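Putative iron-uptake ABC transport system,periplasmic iron-binding protein (Campylobacter jejuni, PDB 3E13) binds a ferric ion in the periplasm and probably hands it to an ABC transporter for iron uptake. Local coordinates at residues A[2-7]-A[28-33]; A[8-13]-A[55-60]; A[72-77]-A[238-243]; A[94-99]-A[233-238]. All blocks are in the same frame, centred on the assembly; numbering follows the deposited sequence.

Interaction 1: A[2-7]-A[28-33]; sequences SELNIY and IKVNHT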
# COMPACT_ATOMS: atom_id res chain seq x y z
N SER A 2 -5.94 -17.76 23.28
CA SER A 2 -5.33 -16.98 24.41
C SER A 2 -4.37 -15.84 24.05
O SER A 2 -4.61 -14.75 24.53
CB SER A 2 -4.72 -17.87 25.47
OG SER A 2 -4.67 -17.15 26.70
N GLU A 3 -3.30 -16.08 23.26
CA GLU A 3 -2.47 -15.00 22.71
C GLU A 3 -2.43 -15.11 21.16
O GLU A 3 -2.65 -16.18 20.57
CB GLU A 3 -1.02 -15.08 23.25
CG GLU A 3 -0.69 -14.34 24.55
CD GLU A 3 0.81 -14.16 24.74
OE1 GLU A 3 1.53 -15.08 24.29
OE2 GLU A 3 1.28 -13.12 25.31
N LEU A 4 -2.15 -13.98 20.52
CA LEU A 4 -1.96 -13.92 19.06
C LEU A 4 -0.87 -12.90 18.78
O LEU A 4 -0.94 -11.79 19.22
CB LEU A 4 -3.27 -13.53 18.33
CG LEU A 4 -3.06 -13.40 16.81
CD1 LEU A 4 -2.87 -14.76 16.14
CD2 LEU A 4 -4.27 -12.68 16.24
N ASN A 5 0.19 -13.33 18.10
CA ASN A 5 1.35 -12.50 17.85
C ASN A 5 1.37 -11.96 16.41
O ASN A 5 1.48 -12.74 15.47
CB ASN A 5 2.59 -13.33 18.14
CG ASN A 5 2.67 -13.74 19.63
OD1 ASN A 5 2.49 -12.89 20.51
ND2 ASN A 5 2.91 -15.01 19.90
N ILE A 6 1.16 -10.65 16.25
CA ILE A 6 1.09 -10.01 14.95
C ILE A 6 2.34 -9.19 14.69
O ILE A 6 2.69 -8.35 15.52
CB ILE A 6 -0.14 -9.09 14.90
CG1 ILE A 6 -1.40 -9.93 15.10
CG2 ILE A 6 -0.14 -8.26 13.61
CD1 ILE A 6 -2.72 -9.17 14.96
N TYR A 7 3.00 -9.46 13.58
CA TYR A 7 4.08 -8.64 13.03
C TYR A 7 3.45 -7.83 11.88
O TYR A 7 3.03 -8.41 10.90
CB TYR A 7 5.19 -9.54 12.47
CG TYR A 7 6.17 -10.12 13.49
CD1 TYR A 7 5.87 -10.21 14.82
CD2 TYR A 7 7.32 -10.70 13.06
CE1 TYR A 7 6.78 -10.81 15.76
CE2 TYR A 7 8.23 -11.29 13.95
CZ TYR A 7 7.94 -11.36 15.29
OH TYR A 7 8.83 -12.00 16.16
N ILE A 28 -9.04 -13.10 23.14
CA ILE A 28 -7.64 -13.37 22.79
C ILE A 28 -6.83 -12.11 22.93
O ILE A 28 -7.23 -11.05 22.43
CB ILE A 28 -7.55 -13.86 21.30
CG1 ILE A 28 -8.25 -15.20 21.10
CG2 ILE A 28 -6.07 -13.98 20.86
CD1 ILE A 28 -8.53 -15.55 19.66
N LYS A 29 -5.68 -12.18 23.59
CA LYS A 29 -4.80 -11.03 23.72
C LYS A 29 -3.89 -10.95 22.52
O LYS A 29 -3.19 -11.92 22.21
CB LYS A 29 -3.93 -11.16 24.97
CG LYS A 29 -2.99 -9.96 25.21
CD LYS A 29 -3.75 -8.73 25.63
CE LYS A 29 -2.89 -7.48 25.66
NZ LYS A 29 -2.98 -6.74 24.36
N VAL A 30 -3.86 -9.78 21.87
CA VAL A 30 -3.00 -9.55 20.71
C VAL A 30 -1.72 -8.83 21.15
O VAL A 30 -1.77 -7.87 21.89
CB VAL A 30 -3.69 -8.70 19.67
CG1 VAL A 30 -2.75 -8.32 18.53
CG2 VAL A 30 -4.87 -9.44 19.15
N ASN A 31 -0.58 -9.40 20.77
CA ASN A 31 0.74 -8.77 20.92
C ASN A 31 1.10 -8.21 19.55
O ASN A 31 1.37 -8.99 18.64
CB ASN A 31 1.77 -9.81 21.35
CG ASN A 31 1.43 -10.44 22.67
OD1 ASN A 31 1.04 -9.73 23.56
ND2 ASN A 31 1.56 -11.77 22.80
N HIS A 32 1.08 -6.89 19.42
CA HIS A 32 1.21 -6.23 18.14
C HIS A 32 2.61 -5.63 18.04
O HIS A 32 2.99 -4.78 18.85
CB HIS A 32 0.14 -5.14 18.03
CG HIS A 32 0.06 -4.47 16.69
ND1 HIS A 32 0.23 -3.11 16.54
CD2 HIS A 32 -0.25 -4.94 15.46
CE1 HIS A 32 0.09 -2.78 15.27
NE2 HIS A 32 -0.22 -3.87 14.59
N THR A 33 3.39 -6.12 17.07
CA THR A 33 4.73 -5.61 16.80
C THR A 33 4.73 -4.89 15.45
O THR A 33 4.45 -5.50 14.45
CB THR A 33 5.69 -6.79 16.78
OG1 THR A 33 5.85 -7.32 18.10
CG2 THR A 33 7.09 -6.35 16.41
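From Glu-3 and Lys-29 to Tyr-7 and Thr-33 the segments run as neighbouring parallel strands, laddered by backbone hydrogen bonds, their axes 4.6 Å apart and 20° from parallel. On the face that carries Glu-3, Asn-5 and Asn-31, one amide joins two acceptors. Asn-31 ND2 gives one bond to Asn-5 OD1 at 2.7 Å, in the plane of both nearly coplanar amides. It gives another to Glu-3 OE2 at 2.9 Å, and this oxygen is met from above its carboxylate, whose plane stands 81° to the amide. CG is anti to the carbonyl carbon in both asparagines, and with second torsions also alike the two amides lie abreast. The other face is mostly apolar, with His-32 at its end: Ile-6 CD1 meets Val-30 CG1 at 3.7 Å, Ile-6 CG2 touches the edge of the His-32 ring at CD2, and Leu-4 CB rests on Ile-28 CG2. The beta-branched Ile-6 and Val-30 suit an extended strand and present compact methyls to helices 14-26 and 247-257. Since Asn-31 spends ND2 on two acceptors, its amide orientation is fixed, and the N-H turned to Glu-3 probably tempers the negative charge there.

Interaction 2: A[8-13]-A[55-60]; sequences SARHYN and IFITAD. With FE (Fe (III) ion), chain B.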
# COMPACT_ATOMS: atom_id res chain seq x y z
N SER A 8 3.41 -6.51 12.02
CA SER A 8 2.71 -5.64 11.10
C SER A 8 3.53 -4.51 10.54
O SER A 8 4.16 -3.77 11.29
CB SER A 8 1.47 -5.07 11.75
OG SER A 8 0.83 -4.15 10.84
N ALA A 9 3.53 -4.40 9.22
CA ALA A 9 4.14 -3.30 8.52
C ALA A 9 3.11 -2.23 8.12
O ALA A 9 3.44 -1.30 7.43
CB ALA A 9 4.94 -3.79 7.30
N ARG A 10 1.87 -2.39 8.57
CA ARG A 10 0.90 -1.30 8.55
C ARG A 10 1.36 -0.21 9.55
O ARG A 10 2.31 -0.43 10.33
CB ARG A 10 -0.52 -1.80 8.82
CG ARG A 10 -1.11 -2.47 7.60
CD ARG A 10 -2.50 -3.05 7.83
NE ARG A 10 -3.49 -2.06 8.24
CZ ARG A 10 -4.31 -1.38 7.37
NH1 ARG A 10 -4.25 -1.55 6.05
NH2 ARG A 10 -5.22 -0.54 7.88
N HIS A 11 0.77 0.97 9.49
CA HIS A 11 1.27 2.11 10.23
C HIS A 11 0.15 3.12 10.46
O HIS A 11 0.29 4.32 10.15
CB HIS A 11 2.46 2.71 9.44
CG HIS A 11 2.27 2.67 7.95
ND1 HIS A 11 2.73 1.63 7.17
CD2 HIS A 11 1.63 3.51 7.10
CE1 HIS A 11 2.37 1.84 5.91
NE2 HIS A 11 1.72 3.00 5.84
N TYR A 12 -0.95 2.60 11.01
CA TYR A 12 -2.21 3.33 11.11
C TYR A 12 -2.83 3.24 12.49
O TYR A 12 -2.89 2.16 13.10
CB TYR A 12 -3.21 2.79 10.10
CG TYR A 12 -2.65 2.69 8.70
CD1 TYR A 12 -2.45 1.44 8.10
CD2 TYR A 12 -2.21 3.80 8.02
CE1 TYR A 12 -1.92 1.30 6.85
CE2 TYR A 12 -1.66 3.67 6.78
CZ TYR A 12 -1.52 2.45 6.17
OH TYR A 12 -0.94 2.43 4.92
N ASN A 13 -3.31 4.37 12.97
CA ASN A 13 -4.04 4.42 14.22
C ASN A 13 -5.31 3.62 14.20
O ASN A 13 -5.71 3.04 15.20
CB ASN A 13 -4.36 5.86 14.56
CG ASN A 13 -3.41 6.42 15.51
OD1 ASN A 13 -2.20 6.09 15.47
ND2 ASN A 13 -3.91 7.22 16.44
N ILE A 55 1.11 -14.06 12.66
CA ILE A 55 0.51 -13.29 11.57
C ILE A 55 1.54 -12.27 11.07
O ILE A 55 2.23 -11.61 11.88
CB ILE A 55 -0.80 -12.58 12.07
CG1 ILE A 55 -1.93 -13.58 12.32
CG2 ILE A 55 -1.18 -11.42 11.15
CD1 ILE A 55 -2.63 -14.06 11.09
N PHE A 56 1.55 -12.11 9.75
CA PHE A 56 2.30 -11.07 9.07
C PHE A 56 1.27 -10.21 8.33
O PHE A 56 0.53 -10.70 7.52
CB PHE A 56 3.34 -11.68 8.10
CG PHE A 56 4.25 -10.67 7.39
CD1 PHE A 56 4.76 -9.56 8.08
CD2 PHE A 56 4.60 -10.83 6.05
CE1 PHE A 56 5.56 -8.62 7.45
CE2 PHE A 56 5.45 -9.93 5.43
CZ PHE A 56 5.94 -8.82 6.13
N ILE A 57 1.23 -8.93 8.65
CA ILE A 57 0.37 -7.96 7.95
C ILE A 57 1.25 -6.94 7.22
O ILE A 57 2.24 -6.44 7.79
CB ILE A 57 -0.57 -7.19 8.92
CG1 ILE A 57 -1.26 -8.11 9.86
CG2 ILE A 57 -1.63 -6.43 8.08
CD1 ILE A 57 -2.21 -7.38 10.87
N THR A 58 0.93 -6.66 5.96
CA THR A 58 1.68 -5.66 5.16
C THR A 58 0.73 -4.62 4.62
O THR A 58 -0.50 -4.76 4.69
CB THR A 58 2.35 -6.29 3.94
OG1 THR A 58 1.32 -6.64 3.01
CG2 THR A 58 3.16 -7.54 4.28
N ALA A 59 1.34 -3.58 4.07
CA ALA A 59 0.63 -2.58 3.32
C ALA A 59 1.02 -2.67 1.84
O ALA A 59 1.05 -1.69 1.11
CB ALA A 59 0.96 -1.20 3.90
N ASP A 60 1.35 -3.88 1.41
CA ASP A 60 1.97 -4.10 0.10
C ASP A 60 1.91 -5.54 -0.35
O ASP A 60 2.22 -6.48 0.42
CB ASP A 60 3.42 -3.62 0.16
CG ASP A 60 4.16 -3.92 -1.07
OD1 ASP A 60 5.22 -4.66 -1.00
OD2 ASP A 60 3.82 -3.42 -2.16
FE FE B . 0.49 3.44 4.07
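Ala-9 N donates to Ile-57 O at 2.8 Å with a nearly straight N-H (177°), the one hydrogen bond between the two segments. Others shape the following loop: Ser-8 OG accepts from Arg-10 N, an ST turn, while His-11 ND1 donates to Ala-9 O at 3.0 Å, which orients the imidazole. In the apolar contacts, Arg-10 CD lies on Ile-57 CG2 at 3.5 Å, and Ala-59 CB, small enough to sit close to the site, approaches His-11 CE1 at 3.9 Å. The guanidinium of Arg-10 has Tyr-12 CD1 over one face, near its rim; its NE and NH2 form salt bridges with Asp-15 and Glu-272. The ferric ion takes His-11 NE2 at 2.2 Å and Tyr-12 OH at 1.9 Å, a hard oxygen suited to iron(III); Arg-102 is a further polar partner of this oxygen. CG of His-11 stands between the backbone N and the carbonyl carbon (chi1 37°), and the ring beyond it presents NE2 to the ion. Tyr-143, Tyr-199 and Tyr-200 complete the one-histidine, four-tyrosine site of this ferric-binding protein, with two of its ligands on the loop that follows strand 3-8, which parallel strands 29-34 and 55-58 flank.

Interaction 3: A[72-77]-A[238-243]; sequences LLSPVS and IAMTKS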
# COMPACT_ATOMS: atom_id res chain seq x y z
N LEU A 72 8.26 -18.42 4.52
CA LEU A 72 7.93 -17.96 5.86
C LEU A 72 6.44 -18.10 6.19
O LEU A 72 6.09 -17.83 7.29
CB LEU A 72 8.31 -16.48 5.99
CG LEU A 72 9.80 -16.17 5.79
CD1 LEU A 72 10.02 -14.71 5.81
CD2 LEU A 72 10.64 -16.86 6.81
N LEU A 73 5.59 -18.42 5.20
CA LEU A 73 4.15 -18.37 5.42
C LEU A 73 3.53 -19.77 5.31
O LEU A 73 4.16 -20.71 4.86
CB LEU A 73 3.49 -17.43 4.42
CG LEU A 73 4.09 -16.01 4.26
CD1 LEU A 73 3.36 -15.20 3.21
CD2 LEU A 73 4.08 -15.27 5.53
N SER A 74 2.27 -19.89 5.74
CA SER A 74 1.60 -21.17 5.77
C SER A 74 0.21 -20.99 5.16
O SER A 74 -0.42 -19.96 5.40
CB SER A 74 1.42 -21.56 7.21
OG SER A 74 1.56 -22.93 7.36
N PRO A 75 -0.25 -21.96 4.39
CA PRO A 75 -1.56 -21.80 3.73
C PRO A 75 -2.71 -21.90 4.70
O PRO A 75 -2.69 -22.67 5.66
CB PRO A 75 -1.59 -22.93 2.72
CG PRO A 75 -0.66 -23.98 3.26
CD PRO A 75 0.37 -23.25 4.05
N VAL A 76 -3.77 -21.11 4.39
CA VAL A 76 -5.01 -21.09 5.13
C VAL A 76 -6.13 -21.33 4.16
O VAL A 76 -6.25 -20.62 3.18
CB VAL A 76 -5.21 -19.76 5.90
CG1 VAL A 76 -6.58 -19.63 6.55
CG2 VAL A 76 -4.12 -19.60 6.96
N SER A 77 -6.93 -22.37 4.43
CA SER A 77 -8.11 -22.70 3.60
C SER A 77 -9.35 -22.32 4.40
O SER A 77 -9.78 -23.06 5.29
CB SER A 77 -8.17 -24.18 3.21
OG SER A 77 -9.27 -24.42 2.34
N ILE A 238 -2.57 -9.91 4.40
CA ILE A 238 -2.34 -10.65 5.65
C ILE A 238 -2.07 -12.11 5.35
O ILE A 238 -2.53 -12.67 4.36
CB ILE A 238 -3.57 -10.50 6.63
CG1 ILE A 238 -3.28 -11.02 8.04
CG2 ILE A 238 -4.80 -11.16 6.05
CD1 ILE A 238 -4.23 -10.55 9.10
N ALA A 239 -1.23 -12.70 6.19
CA ALA A 239 -0.80 -14.09 6.08
C ALA A 239 -0.55 -14.69 7.47
O ALA A 239 -0.18 -13.95 8.41
CB ALA A 239 0.53 -14.17 5.34
N MET A 240 -0.78 -16.00 7.59
CA MET A 240 -0.32 -16.79 8.72
C MET A 240 1.12 -17.21 8.49
O MET A 240 1.46 -17.64 7.43
CB MET A 240 -1.21 -18.01 8.89
CG MET A 240 -0.93 -18.75 10.24
SD MET A 240 -2.00 -20.14 10.51
CE MET A 240 -1.48 -21.18 9.41
N THR A 241 1.94 -17.08 9.51
CA THR A 241 3.33 -17.52 9.42
C THR A 241 3.46 -19.02 9.63
O THR A 241 2.68 -19.63 10.38
CB THR A 241 4.20 -16.79 10.41
OG1 THR A 241 3.64 -16.90 11.73
CG2 THR A 241 4.23 -15.32 10.12
N LYS A 242 4.46 -19.60 8.98
CA LYS A 242 4.77 -21.02 9.14
C LYS A 242 5.13 -21.31 10.63
O LYS A 242 4.93 -22.42 11.11
CB LYS A 242 5.95 -21.38 8.22
CG LYS A 242 6.37 -22.81 8.21
CD LYS A 242 7.35 -23.06 7.08
CE LYS A 242 6.77 -23.03 5.69
NZ LYS A 242 7.95 -23.16 4.71
N SER A 243 5.59 -20.29 11.34
CA SER A 243 6.00 -20.40 12.74
C SER A 243 4.83 -20.39 13.71
O SER A 243 5.00 -20.69 14.89
CB SER A 243 6.92 -19.24 13.12
OG SER A 243 6.28 -17.97 13.01
O HOH W 1 7.58 -18.40 9.69
O HOH W 2 -1.45 -17.44 5.21
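Lys-242 N donates to Leu-72 O at 2.9 Å, and Ser-74 N to Met-240 O at the same length, the first nearly straight (174°) and the second more bent. These two backbone bonds flank the antiparallel pair of Leu-73 and Thr-241. Leu-72 O is met by Lys-242 N from above its carbonyl plane and also accepts from a water, which has a weak bond to Ser-243 N. A second water donates to Ser-74 O and accepts from Met-240 N at 2.9 Å, so it bridges the strands where their backbones draw apart. Lys-242 runs back over the other segment, with CE 3.6 Å from Leu-73 O, and its NZ reaches Gly-71 O; a long, flexible chain suits this exposed border.

Both methyls of Leu-73 straddle Ala-239 CB, CD1 and CD2 each at 3.7 Å, and the small alanine lets the branched leucine come close. Met-240 crosses Val-76 at about a right angle. Its chain is extended up to SD and then bends (chi3 70°), placing CE 3.7 Å from Ser-74 CB and also against Val-76 CG2, while Met-240 CB meets that same valine methyl. Helix 247-257 touches both Met-240 and Val-76. Here a short, weakly bonded antiparallel strand is added to the far end of strand 233-241, away from the iron site, in the mixed sheet of a periplasmic binding-protein domain.

Interaction 4: A[94-99]-A[233-238]; sequences KEWFAI and INISGI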
# COMPACT_ATOMS: atom_id res chain seq x y z
N LYS A 94 -2.89 -19.86 -1.37
CA LYS A 94 -3.57 -19.64 -0.11
C LYS A 94 -2.65 -19.18 1.04
O LYS A 94 -2.99 -19.35 2.19
CB LYS A 94 -4.34 -20.88 0.33
CG LYS A 94 -5.37 -21.36 -0.69
CD LYS A 94 -6.12 -22.53 -0.11
CE LYS A 94 -6.70 -23.45 -1.16
NZ LYS A 94 -7.14 -24.69 -0.42
N GLU A 95 -1.56 -18.51 0.70
CA GLU A 95 -0.63 -18.05 1.74
C GLU A 95 -0.75 -16.57 2.05
O GLU A 95 -0.20 -16.14 3.05
CB GLU A 95 0.84 -18.43 1.42
CG GLU A 95 0.99 -19.93 1.31
CD GLU A 95 2.44 -20.41 1.30
OE1 GLU A 95 2.63 -21.63 1.07
OE2 GLU A 95 3.34 -19.59 1.58
N TRP A 96 -1.46 -15.78 1.24
CA TRP A 96 -1.63 -14.35 1.51
C TRP A 96 -2.98 -13.92 0.98
O TRP A 96 -3.46 -14.52 0.05
CB TRP A 96 -0.51 -13.46 0.95
CG TRP A 96 -0.27 -13.56 -0.50
CD1 TRP A 96 0.71 -14.26 -1.09
CD2 TRP A 96 -1.04 -12.96 -1.56
NE1 TRP A 96 0.62 -14.16 -2.45
CE2 TRP A 96 -0.46 -13.37 -2.77
CE3 TRP A 96 -2.15 -12.11 -1.61
CZ2 TRP A 96 -0.96 -12.98 -4.01
CZ3 TRP A 96 -2.64 -11.72 -2.83
CH2 TRP A 96 -2.05 -12.15 -4.02
N PHE A 97 -3.53 -12.89 1.60
CA PHE A 97 -4.95 -12.49 1.35
C PHE A 97 -5.06 -10.97 1.51
O PHE A 97 -4.57 -10.40 2.50
CB PHE A 97 -5.84 -13.12 2.39
CG PHE A 97 -5.81 -14.61 2.35
CD1 PHE A 97 -4.85 -15.29 3.10
CD2 PHE A 97 -6.73 -15.33 1.61
CE1 PHE A 97 -4.75 -16.69 3.04
CE2 PHE A 97 -6.67 -16.76 1.62
CZ PHE A 97 -5.65 -17.41 2.31
N ALA A 98 -5.70 -10.28 0.56
CA ALA A 98 -5.82 -8.83 0.68
C ALA A 98 -6.88 -8.51 1.74
O ALA A 98 -7.94 -9.22 1.83
CB ALA A 98 -6.25 -8.21 -0.63
N ILE A 99 -6.66 -7.45 2.48
CA ILE A 99 -7.65 -6.88 3.41
C ILE A 99 -8.19 -5.52 2.92
O ILE A 99 -9.29 -5.12 3.31
CB ILE A 99 -7.14 -6.78 4.85
CG1 ILE A 99 -5.94 -5.85 4.99
CG2 ILE A 99 -6.79 -8.14 5.34
CD1 ILE A 99 -5.65 -5.47 6.44
N ILE A 233 -3.09 -0.16 -8.59
CA ILE A 233 -3.69 -0.65 -7.37
C ILE A 233 -2.66 -1.54 -6.64
O ILE A 233 -1.98 -2.39 -7.26
CB ILE A 233 -4.93 -1.49 -7.71
CG1 ILE A 233 -5.98 -0.61 -8.42
CG2 ILE A 233 -5.51 -2.12 -6.47
CD1 ILE A 233 -6.51 0.46 -7.61
N ASN A 234 -2.55 -1.34 -5.32
CA ASN A 234 -1.79 -2.20 -4.44
C ASN A 234 -2.74 -2.61 -3.32
O ASN A 234 -3.86 -2.06 -3.20
CB ASN A 234 -0.55 -1.43 -3.90
CG ASN A 234 0.54 -2.34 -3.34
OD1 ASN A 234 0.37 -3.55 -3.12
ND2 ASN A 234 1.72 -1.74 -3.10
N ILE A 235 -2.39 -3.64 -2.56
CA ILE A 235 -3.18 -4.09 -1.43
C ILE A 235 -2.44 -3.97 -0.13
O ILE A 235 -1.23 -4.02 -0.12
CB ILE A 235 -3.65 -5.58 -1.64
CG1 ILE A 235 -2.43 -6.55 -1.77
CG2 ILE A 235 -4.62 -5.62 -2.83
CD1 ILE A 235 -2.75 -8.02 -1.51
N SER A 236 -3.19 -3.87 0.96
CA SER A 236 -2.70 -4.23 2.25
C SER A 236 -3.23 -5.68 2.40
O SER A 236 -4.32 -6.04 1.91
CB SER A 236 -3.22 -3.33 3.35
OG SER A 236 -3.00 -3.84 4.64
N GLY A 237 -2.46 -6.52 3.06
CA GLY A 237 -2.86 -7.90 3.17
C GLY A 237 -2.25 -8.63 4.32
O GLY A 237 -1.52 -8.05 5.12
N ILE A 238 -2.57 -9.91 4.40
CA ILE A 238 -2.34 -10.65 5.65
C ILE A 238 -2.07 -12.11 5.35
O ILE A 238 -2.53 -12.67 4.36
CB ILE A 238 -3.57 -10.50 6.63
CG1 ILE A 238 -3.28 -11.02 8.04
CG2 ILE A 238 -4.80 -11.16 6.05
CD1 ILE A 238 -4.23 -10.55 9.10
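Phe-97 and Ile-238 pair through two backbone bonds: Phe-97 N donates to Ile-238 O at 2.9 Å, and Ile-238 N returns one to Phe-97 O at 2.8 Å. Ile-99 N adds a third, to Ser-236 O at 2.8 Å. Between them the backbones close to 4.0 Å from Ala-98 CA to Gly-237 CA, and Phe-97 O lies 3.1 Å from Gly-237 CA; a side chain on Gly-237 would collide with that oxygen, so the residue without one suits the place. Ile-238 O also lies in the plane of the Phe-97 ring, at its edge by CD1.

Apolar groups fill both sides of this backbone. Ile-235 CD1 packs on Ala-98 CB at 3.6 Å and on Trp-96 CZ3 at 3.9 Å, its side chain crossing that of the tryptophan at about a right angle. Trp-96 CG stands between its own backbone N and carbonyl carbon (chi1 56°), from where the large indole reaches the isoleucine. Ile-99 CG2 meets Ile-238 CG2 at 3.7 Å, while Ile-99 CG1 and CD1 lie against Ser-236 OG.

In the next layer, Trp-96 and Ile-235 rest on Ile-61 of helix 61-69, and Phe-97 and Ile-238 on Met-254 of helix 247-257. Ser-236 OG donates to Thr-58 O and accepts from Arg-10 NH1, so both roles of the buried hydroxyl are used, and isoleucine carbons line it. This implies a fixed orientation and ties this apolar strand pair to the arginine preceding the iron ligands His-11 and Tyr-12.

From the N terminus, interaction 1 closes the first loop, a beta-alpha-beta unit in which helix 14-26 links strands 3-8 and 29-34. Interaction 2 crosses it, since segment 8-13 lies inside that loop and its partner 55-60 beyond it; strand 3-8 thus has 29-34 on one edge and 55-58 on the other. Interaction 3 opens later and spans 160 residues, and interaction 4 is nested within it. Those two share Ile-238 and use strand 233-241, which also pairs antiparallel with 55-58, as in Phe-56 N to Ala-239 O. All four therefore meet in one mixed sheet, running from its outer strands to the iron-binding loop.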